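Local coordinates for protein mnemiopsin 1 (Mnemiopsis leidyi, PDB 5VP3) that serves as the light-sensitive, calcium-regulated photoprotein of a comb jelly, probably emitting light when calcium fills its EF-hand loops, at residues L185-K188 against F189-P193; A104-V107 against F108-A111; K31-E34 against R35-R39; H82-F85 against F86-V90. All blocks are in the same frame, centred on the assembly; numbering follows the deposited sequence.

Interaction 1: L185-K188 against F189-P193; sequences LFRK and FWMEP. With CD (cadmium ion), chain E.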
loop_
_atom_site.group_PDB
_atom_site.type_symbol
_atom_site.label_atom_id
_atom_site.label_comp_id
_atom_site.label_asym_id
_atom_site.label_seq_id
_atom_site.Cartn_x
_atom_site.Cartn_y
_atom_site.Cartn_z
ATOM N N LEU A 185 -1.639 10.096 3.842
ATOM C CA LEU A 185 -0.266 9.600 3.974
ATOM C C LEU A 185 -0.061 8.300 3.216
ATOM O O LEU A 185 0.964 8.103 2.548
ATOM C CB LEU A 185 0.020 9.394 5.451
ATOM C CG LEU A 185 1.456 9.215 5.870
ATOM C CD1 LEU A 185 1.554 9.608 7.342
ATOM C CD2 LEU A 185 1.929 7.767 5.674
ATOM N N PHE A 186 -1.028 7.390 3.316
ATOM C CA PHE A 186 -0.916 6.083 2.662
ATOM C C PHE A 186 -1.044 6.198 1.148
ATOM O O PHE A 186 -0.443 5.416 0.411
ATOM C CB PHE A 186 -1.986 5.129 3.225
ATOM C CG PHE A 186 -1.492 4.235 4.362
ATOM C CD1 PHE A 186 -0.830 4.749 5.461
ATOM C CD2 PHE A 186 -1.731 2.897 4.341
ATOM C CE1 PHE A 186 -0.399 3.913 6.489
ATOM C CE2 PHE A 186 -1.301 2.081 5.356
ATOM C CZ PHE A 186 -0.630 2.603 6.430
ATOM N N ARG A 187 -1.806 7.144 0.667
ATOM C CA ARG A 187 -1.852 7.387 -0.743
ATOM C C ARG A 187 -0.480 7.756 -1.275
ATOM O O ARG A 187 -0.090 7.284 -2.274
ATOM C CB ARG A 187 -2.873 8.434 -1.129
ATOM C CG ARG A 187 -4.291 8.067 -0.855
ATOM C CD ARG A 187 -5.297 8.993 -1.482
ATOM N NE ARG A 187 -6.281 8.185 -2.086
ATOM C CZ ARG A 187 -6.441 8.058 -3.370
ATOM N NH1 ARG A 187 -5.742 8.768 -4.194
ATOM N NH2 ARG A 187 -7.341 7.223 -3.780
ATOM N N LYS A 188 0.244 8.583 -0.565
ATOM C CA LYS A 188 1.609 8.907 -0.967
ATOM C C LYS A 188 2.542 7.715 -0.778
ATOM O O LYS A 188 3.322 7.374 -1.673
ATOM C CB LYS A 188 2.134 10.104 -0.163
ATOM C CG LYS A 188 1.370 11.410 -0.385
ATOM C CD LYS A 188 1.470 11.882 -1.802
ATOM C CE LYS A 188 0.721 13.199 -2.010
ATOM N NZ LYS A 188 0.149 13.292 -3.386
ATOM N N PHE A 189 2.495 7.083 0.397
ATOM C CA PHE A 189 3.466 6.041 0.713
ATOM C C PHE A 189 3.325 4.864 -0.252
ATOM O O PHE A 189 4.322 4.259 -0.651
ATOM C CB PHE A 189 3.292 5.617 2.194
ATOM C CG PHE A 189 4.434 4.760 2.766
ATOM C CD1 PHE A 189 5.612 5.351 3.246
ATOM C CD2 PHE A 189 4.308 3.361 2.867
ATOM C CE1 PHE A 189 6.670 4.558 3.787
ATOM C CE2 PHE A 189 5.353 2.570 3.409
ATOM C CZ PHE A 189 6.528 3.177 3.872
ATOM N N TRP A 190 2.116 4.548 -0.660
ATOM C CA TRP A 190 1.823 3.365 -1.402
ATOM C C TRP A 190 1.392 3.558 -2.870
ATOM O O TRP A 190 1.016 2.615 -3.499
ATOM C CB TRP A 190 0.723 2.603 -0.700
ATOM C CG TRP A 190 0.927 2.185 0.686
ATOM C CD1 TRP A 190 0.350 2.689 1.773
ATOM C CD2 TRP A 190 1.704 1.099 1.127
ATOM N NE1 TRP A 190 0.743 2.030 2.867
ATOM C CE2 TRP A 190 1.581 1.032 2.491
ATOM C CE3 TRP A 190 2.507 0.186 0.488
ATOM C CZ2 TRP A 190 2.227 0.101 3.233
ATOM C CZ3 TRP A 190 3.129 -0.727 1.209
ATOM C CH2 TRP A 190 2.995 -0.775 2.576
ATOM N N MET A 191 1.445 4.758 -3.406
ATOM C CA MET A 191 0.991 4.995 -4.763
ATOM C C MET A 191 1.473 6.255 -5.455
ATOM O O MET A 191 2.062 6.186 -6.476
ATOM C CB MET A 191 -0.525 4.921 -4.849
ATOM C CG MET A 191 -1.029 5.120 -6.254
ATOM S SD MET A 191 -2.796 4.966 -6.503
ATOM C CE MET A 191 -3.362 6.514 -5.877
ATOM N N GLU A 192 1.189 7.398 -4.895
ATOM C CA GLU A 192 1.367 8.630 -5.592
ATOM C C GLU A 192 2.767 9.139 -5.441
ATOM O O GLU A 192 3.446 8.815 -4.515
ATOM C CB GLU A 192 0.415 9.663 -5.064
ATOM C CG GLU A 192 -1.009 9.404 -5.398
ATOM C CD GLU A 192 -1.934 10.404 -4.769
ATOM O OE1 GLU A 192 -1.481 11.451 -4.347
ATOM O OE2 GLU A 192 -3.101 10.120 -4.697
ATOM N N PRO A 193 3.148 10.011 -6.349
ATOM C CA PRO A 193 4.435 10.668 -6.213
ATOM C C PRO A 193 4.494 11.543 -4.980
ATOM O O PRO A 193 3.537 12.161 -4.617
ATOM C CB PRO A 193 4.537 11.496 -7.479
ATOM C CG PRO A 193 3.665 10.829 -8.435
ATOM C CD PRO A 193 2.590 10.148 -7.690
HETATM CD CD CD E . -3.786 12.693 -4.430
HETATM O O HOH W 1 -2.598 15.033 -4.018
HETATM O O HOH W 2 -3.353 12.510 -7.003
#

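Interaction 2: A104-V107 against F108-A111; sequences ANRV and FAEA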
loop_
_atom_site.group_PDB
_atom_site.type_symbol
_atom_site.label_atom_id
_atom_site.label_comp_id
_atom_site.label_asym_id
_atom_site.label_seq_id
_atom_site.Cartn_x
_atom_site.Cartn_y
_atom_site.Cartn_z
ATOM N N ALA A 104 2.205 -3.300 -13.031
ATOM C CA ALA A 104 1.186 -3.680 -12.050
ATOM C C ALA A 104 0.788 -2.477 -11.204
ATOM O O ALA A 104 -0.401 -2.252 -10.949
ATOM C CB ALA A 104 1.707 -4.813 -11.164
ATOM N N ASN A 105 1.770 -1.641 -10.824
ATOM C CA ASN A 105 1.467 -0.454 -10.035
ATOM C C ASN A 105 0.665 0.558 -10.813
ATOM O O ASN A 105 -0.236 1.185 -10.258
ATOM C CB ASN A 105 2.743 0.177 -9.527
ATOM C CG ASN A 105 3.142 -0.390 -8.204
ATOM O OD1 ASN A 105 2.689 0.068 -7.155
ATOM N ND2 ASN A 105 3.983 -1.400 -8.232
ATOM N N ARG A 106 0.956 0.732 -12.094
ATOM C CA ARG A 106 0.259 1.760 -12.846
ATOM C C ARG A 106 -1.154 1.316 -13.223
ATOM O O ARG A 106 -2.043 2.150 -13.292
ATOM C CB ARG A 106 1.077 2.142 -14.087
ATOM C CG ARG A 106 2.338 2.947 -13.745
ATOM C CD ARG A 106 2.014 4.381 -13.360
ATOM N NE ARG A 106 1.866 4.576 -11.919
ATOM C CZ ARG A 106 1.180 5.582 -11.360
ATOM N NH1 ARG A 106 1.118 5.678 -10.043
ATOM N NH2 ARG A 106 0.539 6.485 -12.101
ATOM N N VAL A 107 -1.403 0.026 -13.447
ATOM C CA VAL A 107 -2.779 -0.344 -13.744
ATOM C C VAL A 107 -3.610 -0.303 -12.479
ATOM O O VAL A 107 -4.818 -0.038 -12.529
ATOM C CB VAL A 107 -2.861 -1.718 -14.424
ATOM C CG1 VAL A 107 -2.300 -2.823 -13.518
ATOM C CG2 VAL A 107 -4.325 -2.030 -14.871
ATOM N N PHE A 108 -2.998 -0.590 -11.328
ATOM C CA PHE A 108 -3.714 -0.429 -10.069
ATOM C C PHE A 108 -4.143 1.026 -9.870
ATOM O O PHE A 108 -5.274 1.296 -9.433
ATOM C CB PHE A 108 -2.842 -0.902 -8.905
ATOM C CG PHE A 108 -3.447 -0.624 -7.562
ATOM C CD1 PHE A 108 -4.421 -1.458 -7.050
ATOM C CD2 PHE A 108 -3.085 0.494 -6.837
ATOM C CE1 PHE A 108 -5.011 -1.202 -5.844
ATOM C CE2 PHE A 108 -3.665 0.751 -5.595
ATOM C CZ PHE A 108 -4.617 -0.106 -5.109
ATOM N N ALA A 109 -3.274 1.981 -10.223
ATOM C CA ALA A 109 -3.618 3.388 -10.034
ATOM C C ALA A 109 -4.817 3.777 -10.888
ATOM O O ALA A 109 -5.674 4.552 -10.443
ATOM C CB ALA A 109 -2.433 4.290 -10.376
ATOM N N GLU A 110 -4.850 3.325 -12.144
ATOM C CA GLU A 110 -6.019 3.582 -12.979
ATOM C C GLU A 110 -7.272 2.956 -12.381
ATOM O O GLU A 110 -8.344 3.567 -12.401
ATOM C CB GLU A 110 -5.784 3.057 -14.389
ATOM C CG GLU A 110 -6.964 3.227 -15.317
ATOM C CD GLU A 110 -7.307 4.667 -15.664
ATOM O OE1 GLU A 110 -6.435 5.544 -15.540
ATOM O OE2 GLU A 110 -8.466 4.919 -16.088
ATOM N N ALA A 111 -7.161 1.733 -11.848
ATOM C CA ALA A 111 -8.321 1.081 -11.245
ATOM C C ALA A 111 -8.831 1.850 -10.022
ATOM O O ALA A 111 -10.040 1.963 -9.820
ATOM C CB ALA A 111 -7.975 -0.361 -10.887
#

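Interaction 3: K31-E34 against R35-R39; sequences KMLE and RLYKR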
loop_
_atom_site.group_PDB
_atom_site.type_symbol
_atom_site.label_atom_id
_atom_site.label_comp_id
_atom_site.label_asym_id
_atom_site.label_seq_id
_atom_site.Cartn_x
_atom_site.Cartn_y
_atom_site.Cartn_z
ATOM N N LYS A 31 12.027 9.226 -10.897
ATOM C CA LYS A 31 11.869 9.087 -9.459
ATOM C C LYS A 31 10.959 7.910 -9.126
ATOM O O LYS A 31 11.222 7.150 -8.187
ATOM C CB LYS A 31 11.297 10.379 -8.865
ATOM C CG LYS A 31 12.288 11.503 -8.661
ATOM C CD LYS A 31 13.164 11.307 -7.407
ATOM C CE LYS A 31 13.237 12.597 -6.541
ATOM N NZ LYS A 31 13.591 13.852 -7.297
ATOM N N MET A 32 9.890 7.734 -9.897
ATOM C CA MET A 32 8.918 6.701 -9.574
ATOM C C MET A 32 9.468 5.337 -9.945
ATOM O O MET A 32 9.283 4.368 -9.200
ATOM C CB MET A 32 7.589 6.986 -10.302
ATOM C CG MET A 32 6.478 5.971 -9.993
ATOM S SD MET A 32 6.102 5.936 -8.235
ATOM C CE MET A 32 5.022 7.359 -8.119
ATOM N N LEU A 33 10.147 5.239 -11.094
ATOM C CA LEU A 33 10.866 4.008 -11.407
ATOM C C LEU A 33 11.800 3.658 -10.272
ATOM O O LEU A 33 11.808 2.526 -9.794
ATOM C CB LEU A 33 11.651 4.135 -12.713
ATOM C CG LEU A 33 10.735 4.298 -13.940
ATOM C CD1 LEU A 33 11.528 4.617 -15.192
ATOM C CD2 LEU A 33 9.933 3.055 -14.176
ATOM N N GLU A 34 12.582 4.636 -9.805
ATOM C CA GLU A 34 13.571 4.351 -8.768
ATOM C C GLU A 34 12.890 3.827 -7.512
ATOM O O GLU A 34 13.265 2.774 -6.972
ATOM C CB GLU A 34 14.401 5.612 -8.469
ATOM C CG GLU A 34 15.380 5.420 -7.310
ATOM C CD GLU A 34 16.208 6.630 -6.999
ATOM O OE1 GLU A 34 15.859 7.733 -7.472
ATOM O OE2 GLU A 34 17.226 6.456 -6.273
ATOM N N ARG A 35 11.850 4.532 -7.061
ATOM C CA ARG A 35 11.139 4.141 -5.848
ATOM C C ARG A 35 10.439 2.805 -6.021
ATOM O O ARG A 35 10.506 1.950 -5.128
ATOM C CB ARG A 35 10.148 5.240 -5.454
ATOM C CG ARG A 35 8.959 4.785 -4.611
ATOM C CD ARG A 35 7.992 5.954 -4.392
ATOM N NE ARG A 35 6.607 5.529 -4.187
ATOM C CZ ARG A 35 5.599 6.376 -3.995
ATOM N NH1 ARG A 35 5.820 7.694 -3.999
ATOM N NH2 ARG A 35 4.370 5.913 -3.794
ATOM N N LEU A 36 9.801 2.565 -7.168
ATOM C CA LEU A 36 9.093 1.296 -7.307
ATOM C C LEU A 36 10.059 0.126 -7.237
ATOM O O LEU A 36 9.857 -0.815 -6.459
ATOM C CB LEU A 36 8.281 1.270 -8.606
ATOM C CG LEU A 36 6.988 2.085 -8.542
ATOM C CD1 LEU A 36 6.463 2.307 -9.923
ATOM C CD2 LEU A 36 5.891 1.450 -7.660
ATOM N N TYR A 37 11.164 0.195 -7.991
ATOM C CA TYR A 37 12.082 -0.949 -7.997
ATOM C C TYR A 37 12.731 -1.158 -6.627
ATOM O O TYR A 37 12.965 -2.310 -6.193
ATOM C CB TYR A 37 13.134 -0.759 -9.093
ATOM C CG TYR A 37 12.581 -1.121 -10.455
ATOM C CD1 TYR A 37 12.072 -2.385 -10.686
ATOM C CD2 TYR A 37 12.555 -0.204 -11.502
ATOM C CE1 TYR A 37 11.541 -2.731 -11.911
ATOM C CE2 TYR A 37 12.019 -0.543 -12.735
ATOM C CZ TYR A 37 11.511 -1.821 -12.935
ATOM O OH TYR A 37 10.959 -2.222 -14.152
ATOM N N LYS A 38 12.990 -0.067 -5.914
ATOM C CA LYS A 38 13.525 -0.184 -4.560
ATOM C C LYS A 38 12.511 -0.845 -3.629
ATOM O O LYS A 38 12.878 -1.643 -2.759
ATOM C CB LYS A 38 13.927 1.203 -4.056
ATOM C CG LYS A 38 14.318 1.236 -2.612
ATOM C CD LYS A 38 15.032 2.538 -2.258
ATOM C CE LYS A 38 15.620 2.448 -0.838
ATOM N NZ LYS A 38 16.417 3.643 -0.485
ATOM N N ARG A 39 11.231 -0.523 -3.791
ATOM C CA ARG A 39 10.209 -1.197 -2.997
ATOM C C ARG A 39 10.142 -2.668 -3.347
ATOM O O ARG A 39 10.064 -3.523 -2.455
ATOM C CB ARG A 39 8.843 -0.561 -3.206
ATOM C CG ARG A 39 8.564 0.592 -2.323
ATOM C CD ARG A 39 7.592 0.228 -1.207
ATOM N NE ARG A 39 7.474 1.423 -0.394
ATOM C CZ ARG A 39 6.797 2.508 -0.757
ATOM N NH1 ARG A 39 6.119 2.542 -1.897
ATOM N NH2 ARG A 39 6.783 3.562 0.034
#

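Interaction 4: H82-F85 against F86-V90; sequences HTFF and FHKGV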
loop_
_atom_site.group_PDB
_atom_site.type_symbol
_atom_site.label_atom_id
_atom_site.label_comp_id
_atom_site.label_asym_id
_atom_site.label_seq_id
_atom_site.Cartn_x
_atom_site.Cartn_y
_atom_site.Cartn_z
ATOM N N HIS A 82 -3.835 -8.331 2.138
ATOM C CA HIS A 82 -4.001 -9.336 1.094
ATOM C C HIS A 82 -4.746 -8.753 -0.097
ATOM O O HIS A 82 -4.382 -8.988 -1.254
ATOM C CB HIS A 82 -4.791 -10.527 1.611
ATOM C CG HIS A 82 -3.966 -11.577 2.232
ATOM N ND1 HIS A 82 -3.442 -11.456 3.498
ATOM C CD2 HIS A 82 -3.599 -12.794 1.777
ATOM C CE1 HIS A 82 -2.788 -12.565 3.801
ATOM N NE2 HIS A 82 -2.872 -13.390 2.775
ATOM N N THR A 83 -5.834 -8.044 0.168
ATOM C CA THR A 83 -6.628 -7.499 -0.922
ATOM C C THR A 83 -5.818 -6.478 -1.693
ATOM O O THR A 83 -5.810 -6.473 -2.932
ATOM C CB THR A 83 -7.896 -6.851 -0.370
ATOM O OG1 THR A 83 -8.689 -7.820 0.316
ATOM C CG2 THR A 83 -8.713 -6.224 -1.491
ATOM N N PHE A 84 -5.139 -5.593 -0.964
ATOM C CA PHE A 84 -4.341 -4.551 -1.588
ATOM C C PHE A 84 -3.301 -5.153 -2.517
ATOM O O PHE A 84 -3.199 -4.758 -3.685
ATOM C CB PHE A 84 -3.674 -3.688 -0.515
ATOM C CG PHE A 84 -3.006 -2.444 -1.059
ATOM C CD1 PHE A 84 -3.755 -1.366 -1.470
ATOM C CD2 PHE A 84 -1.630 -2.357 -1.114
ATOM C CE1 PHE A 84 -3.145 -0.224 -1.930
ATOM C CE2 PHE A 84 -0.996 -1.221 -1.574
ATOM C CZ PHE A 84 -1.742 -0.148 -1.991
ATOM N N PHE A 85 -2.539 -6.136 -2.045
ATOM C CA PHE A 85 -1.450 -6.602 -2.896
ATOM C C PHE A 85 -1.945 -7.528 -3.999
ATOM O O PHE A 85 -1.397 -7.511 -5.103
ATOM C CB PHE A 85 -0.326 -7.211 -2.039
ATOM C CG PHE A 85 0.555 -6.153 -1.444
ATOM C CD1 PHE A 85 1.594 -5.627 -2.187
ATOM C CD2 PHE A 85 0.269 -5.607 -0.210
ATOM C CE1 PHE A 85 2.384 -4.616 -1.688
ATOM C CE2 PHE A 85 1.063 -4.594 0.313
ATOM C CZ PHE A 85 2.120 -4.088 -0.450
ATOM N N PHE A 86 -3.033 -8.253 -3.777
ATOM C CA PHE A 86 -3.686 -8.952 -4.881
ATOM C C PHE A 86 -4.060 -7.984 -5.993
ATOM O O PHE A 86 -3.875 -8.271 -7.183
ATOM C CB PHE A 86 -4.933 -9.671 -4.357
ATOM C CG PHE A 86 -5.613 -10.549 -5.358
ATOM C CD1 PHE A 86 -4.890 -11.427 -6.153
ATOM C CD2 PHE A 86 -7.004 -10.540 -5.457
ATOM C CE1 PHE A 86 -5.540 -12.255 -7.057
ATOM C CE2 PHE A 86 -7.659 -11.362 -6.340
ATOM C CZ PHE A 86 -6.927 -12.216 -7.157
ATOM N N HIS A 87 -4.621 -6.839 -5.635
ATOM C CA HIS A 87 -4.992 -5.889 -6.671
ATOM C C HIS A 87 -3.784 -5.149 -7.240
ATOM O O HIS A 87 -3.883 -4.578 -8.341
ATOM C CB HIS A 87 -6.029 -4.925 -6.112
ATOM C CG HIS A 87 -7.405 -5.499 -6.080
ATOM N ND1 HIS A 87 -8.420 -5.033 -6.887
ATOM C CD2 HIS A 87 -7.929 -6.524 -5.364
ATOM C CE1 HIS A 87 -9.515 -5.743 -6.660
ATOM N NE2 HIS A 87 -9.246 -6.644 -5.733
ATOM N N LYS A 88 -2.645 -5.168 -6.525
ATOM C CA LYS A 88 -1.360 -4.722 -7.063
ATOM C C LYS A 88 -0.688 -5.772 -7.920
ATOM O O LYS A 88 0.432 -5.538 -8.348
ATOM C CB LYS A 88 -0.372 -4.368 -5.940
ATOM C CG LYS A 88 -0.626 -3.039 -5.191
ATOM C CD LYS A 88 0.071 -1.883 -5.822
ATOM C CE LYS A 88 0.579 -0.903 -4.770
ATOM N NZ LYS A 88 0.678 0.455 -5.331
ATOM N N GLY A 89 -1.313 -6.923 -8.148
ATOM C CA GLY A 89 -0.782 -7.927 -9.057
ATOM C C GLY A 89 -0.112 -9.117 -8.408
ATOM O O GLY A 89 0.328 -10.015 -9.130
ATOM N N VAL A 90 -0.025 -9.166 -7.079
ATOM C CA VAL A 90 0.608 -10.300 -6.413
ATOM C C VAL A 90 -0.386 -11.440 -6.359
ATOM O O VAL A 90 -1.214 -11.527 -5.445
ATOM C CB VAL A 90 1.113 -9.938 -5.008
ATOM C CG1 VAL A 90 1.918 -11.088 -4.408
ATOM C CG2 VAL A 90 1.984 -8.707 -5.092
#

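Interaction 1: L185-K188 against F189-P193
Lys188 and Arg187 reach forward from the last turns of helix 179-190 to the carboxylate of Glu192, and each takes a different oxygen. Lys188 bends at chi2 (-63°) and again near its end, which carries NZ to 2.6 Å from Glu192 OE1, almost in line with that C-O bond. On the other branch the salt bridge is weaker: Arg187 NH1 lies 3.0 Å from Glu192 OE2, at the edge of the guanidinium, and the two planes are twisted 67° apart. A cadmium ion sits on the same carboxylate, 2.6 Å from OE1 and 2.7 Å from OE2 of Glu192, with two waters on the metal.

The backbone brings Glu192 within range. Its N donates to Arg187 O over 2.9 Å, one residue further than an alpha-helical bond, as the chain leaves the exiting helix of the last EF-hand. On the buried side, Trp190 brings NE1 over a face of the Phe186 ring, near its rim, the planes inclined at 57°.

With a methionine in place of Lys188, Glu192 OE1 would probably lose its ammonium mate and the carboxylate would be freer to turn about the cadmium. Two cationic side chains and a metal share one carboxylate here, so Glu192 is very likely ionised and restrained in its rotation.

Interaction 2: A104-V107 against F108-A111
Ala109 CB rests on one face of the Arg106 guanidinium, 3.7 Å above the plane and displaced toward the rim, with NH1 of Arg106 its nearest atom at 3.8 Å from CB. This is an i to i+3 contact along the alpha-helix 101-117, and it exists because the arginine folds back: bends at chi2 (-74°) and chi3 (94°) lay the flat group alongside the helix instead of sending it outward. The aromatic ring here, Phe108, leads away from residues 104-107. It meets Phe84 of helix 71-87, the two planes steeply inclined at about 75°.

Beneath the side chains the backbone is regular. Four successive N-H groups, from Phe108 to Ala111, bond to the carbonyl oxygens of Ala104 to Val107, the bond from Glu110 N to Arg106 O being the longest at 3.3 Å. The small methyls of Ala109 and Ala111 keep close to this backbone, Ala111 CB lying 3.6 Å from Val107 O. Val107 instead faces helix 9-16, where it touches Ser10, Tyr11 and Leu14. Its CG1 is wedged between the backbone N and the carbonyl carbon, which sets that methyl 3.2 Å from Phe108 N.

Interaction 3: K31-E34 against R35-R39
Met32 meets two partners of the next turn at once, Leu36 through its CG and Arg35 through its thioether end. Its CG lies 3.7 Å from Leu36 CD1, the two side chains passing at a slant. The methionine chain starts with CG opposite the backbone N (chi1 -178°) and then curls at chi2 and chi3, which swings SD and CE over one face of the Arg35 guanidinium; CE stands 4.2 Å above the plane, over its centre. Arg35 NE, 4.1 Å from Met32 SD, is buried by this contact and has no hydrogen-bonding partner in the model. Further round, Leu33 CD2 touches Tyr37 CE2 more loosely, at 4.4 Å.

The helix backbone sets these spacings. Leu36 N bonds to Met32 O over 2.8 Å, which also brings Leu36 CG within 3.3 Å of Met32 O, while Tyr37 N gives Leu33 O a nearly straight bond of 174°.

The guanidinium is positioned from its far end: the Arg35 side chain is extended, and NH1 donates to Glu192 O, with a weak bond from NH2 to Lys188 O. Replacing Met32 by an alanine would probably uncover that face of the guanidinium and open a gap beside Leu36.

Helix 30-43 leads into the metal loop that begins at Asp44, as the entering helix of an EF-hand. Leu33, Leu36 and Tyr37 pack against helix 101-117, and Arg39 makes a cation-pi contact with Phe189 of helix 179-190.

Interaction 4: H82-F85 against F86-V90
His82 O takes the N-H of Phe86, opening the final turns of helix 71-87, and Phe86 CB is drawn to 3.2 Å from His82 O. Thr83 comes next: its carbonyl accepts from His87 N and also lies at the edge of the imidazole, near its plane, 3.2 Å from His87 CD2. The two side chains run alongside each other, with Thr83 CG2 touching the same CD2, while the hydroxyl bonds back to Ala79 O.

Phe84 meets Lys88 with its ring. The lysine lies beside it, with CG over one face and CE 3.6 Å from Phe84 CE2. Lys88 can lie along the ring because its chain bends at chi2 (-90°) and chi3, and its ammonium goes on to Asn105 OD1 and Trp190 O, a buried charge held by two oxygens.

Phe85 O accepts one of the two bonds that close the helix, which ends two residues later. Val90 N returns 2.9 Å to Phe85 O, and Gly89 N returns 3.1 Å to Phe86 O, the paired bonds of a Schellman motif. Gly89 has a positive phi (103°), where a side chain would press on the carbonyl oxygen of Lys88. The turn brings Val90 CG2 to the edge of the Phe85 ring, and to 4.1 Å from Phe85 CB.

Around this helix end, Phe85, Phe86 and Val90 pack on helix 53-66, Phe84 on helix 123-135, and His87 and Lys88 on helix 101-117.

How the interactions relate
All four contacts are local, made along single helices, but their surroundings differ. Interaction 2 is the most buried, and interaction 3 has the most exposed residues. Interactions 1 and 4 both lie where a helix ends, one at a metal-bound carboxylate, the other at a Schellman motif beside phenylalanine rings. Interaction 1 touches all the others: Met191 SD packs on Ala109 CB of interaction 2, Trp190 meets Phe84 and Phe85 of interaction 4, and its end receives arginines from interaction 3. Asn105 of interaction 2 touches Leu36 of interaction 3, whereas interactions 3 and 4 do not meet, their nearest atoms about 6 Å apart.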